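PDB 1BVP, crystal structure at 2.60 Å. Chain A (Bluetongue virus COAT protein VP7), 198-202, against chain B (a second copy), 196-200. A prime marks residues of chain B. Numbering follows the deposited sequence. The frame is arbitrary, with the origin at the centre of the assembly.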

# COMPACT_ATOMS: atom_id res chain seq x y z
N GLN A 198 32.25 -29.89 9.57
CA GLN A 198 32.80 -30.16 10.88
C GLN A 198 32.49 -29.07 11.88
O GLN A 198 32.43 -29.33 13.06
CB GLN A 198 34.30 -30.46 10.78
CG GLN A 198 34.57 -31.95 10.62
CD GLN A 198 33.70 -32.82 11.59
OE1 GLN A 198 33.68 -32.59 12.81
NE2 GLN A 198 32.97 -33.79 11.03
N GLY A 199 32.32 -27.84 11.45
CA GLY A 199 32.00 -26.82 12.42
C GLY A 199 32.96 -25.67 12.41
O GLY A 199 32.65 -24.62 12.96
N ASN A 200 34.07 -25.83 11.71
CA ASN A 200 35.08 -24.78 11.69
C ASN A 200 34.81 -23.76 10.59
O ASN A 200 34.27 -24.10 9.52
CB ASN A 200 36.48 -25.42 11.52
CG ASN A 200 36.59 -26.21 10.22
OD1 ASN A 200 37.34 -25.82 9.31
ND2 ASN A 200 35.82 -27.32 10.11
N SER A 201 35.17 -22.51 10.86
CA SER A 201 34.99 -21.44 9.90
C SER A 201 35.87 -21.56 8.67
O SER A 201 36.97 -22.05 8.73
CB SER A 201 35.26 -20.10 10.57
OG SER A 201 34.42 -19.94 11.70
N GLN A 202 35.39 -21.01 7.57
CA GLN A 202 36.11 -21.01 6.31
C GLN A 202 35.73 -19.68 5.62
O GLN A 202 34.67 -19.11 5.88
CB GLN A 202 35.69 -22.23 5.50
CG GLN A 202 36.40 -22.37 4.17
CD GLN A 202 37.70 -23.12 4.27
OE1 GLN A 202 38.02 -23.70 5.32
NE2 GLN A 202 38.46 -23.13 3.19
N MET B 196 31.35 -20.63 17.99
CA MET B 196 32.71 -20.11 18.13
C MET B 196 33.43 -20.49 16.84
O MET B 196 32.94 -21.34 16.10
CB MET B 196 33.34 -20.70 19.37
CG MET B 196 32.88 -20.03 20.66
SD MET B 196 33.54 -18.30 20.83
CE MET B 196 35.01 -18.25 19.55
N ALA B 197 34.57 -19.87 16.54
CA ALA B 197 35.27 -20.19 15.27
C ALA B 197 35.47 -21.69 15.04
O ALA B 197 35.46 -22.19 13.90
CB ALA B 197 36.58 -19.45 15.20
N GLN B 198 35.67 -22.40 16.13
CA GLN B 198 35.86 -23.83 16.10
C GLN B 198 34.57 -24.59 15.84
O GLN B 198 34.60 -25.68 15.32
CB GLN B 198 36.57 -24.30 17.37
CG GLN B 198 38.08 -24.33 17.20
CD GLN B 198 38.50 -24.98 15.83
OE1 GLN B 198 38.07 -26.09 15.48
NE2 GLN B 198 39.31 -24.25 15.06
N GLY B 199 33.43 -24.05 16.23
CA GLY B 199 32.22 -24.78 15.94
C GLY B 199 31.40 -25.05 17.16
O GLY B 199 30.23 -25.39 17.05
N ASN B 200 31.97 -24.82 18.33
CA ASN B 200 31.26 -25.11 19.57
C ASN B 200 30.40 -23.93 20.01
O ASN B 200 30.75 -22.76 19.78
CB ASN B 200 32.28 -25.49 20.67
CG ASN B 200 33.28 -24.38 20.95
OD1 ASN B 200 33.26 -23.78 22.03
ND2 ASN B 200 34.13 -24.05 19.95

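What ties the two chains together here? The clearest link is a backbone hydrogen bond, from Ser201 N to Ala197′ O at 3.1 Å, with an N-H...O angle of 150°. The same carbonyl oxygen also receives a CA-H...O contact, Asn200 CA lying 3.4 Å from Ala197′ O. Ala197′ is therefore the anchor on its side, and it has the largest area covered of any residue in the two stretches, 43 Å². Its small methyl group adds little reach: Ala197′ CB stays 4.1 Å from Ser201 OG, a loose contact beside the backbone bond.

How is the loop around Ala197′ arranged? Ala197′ sits inside a type I turn running from Met196′ to Gly199′. Gly199′ N donates to Met196′ O at 2.8 Å, while Ala197′ O, on the next residue, accepts from Ser201 N. A second bond, from Met196′ N to Asn200′ O, also 2.8 Å, braces the loop.

Why does glycine meet glycine? Gly199, with the second-largest covered area at 37 Å², and Gly199′ approach to 4.1 Å between their CA atoms, and Gly199 O lies 3.0 Å from Gly199′ CA. A CB on Gly199′ would fall 2.7 Å from Gly199 O, a clash; one on Gly199 would be tight against Gly199′ CA. Both residues also adopt backbone angles that by themselves call for glycine. Buried and without side chains, they let the main chains pack directly, although Gly199 O and Gln198′ O, two acceptors 3.2 Å apart, add no hydrogen bond.

What do the longer side chains contribute? They make no hydrogen bond across the contact. Asn200 carries its amide end away from the partner, while Gln198′ starts away but its end comes nearer, bringing OE1 to 4.3 Å from Asn200 CB. The two stretches bury 191 Å² in all, both sides summed, and the one hydrogen bond assigned between them joins main-chain atoms.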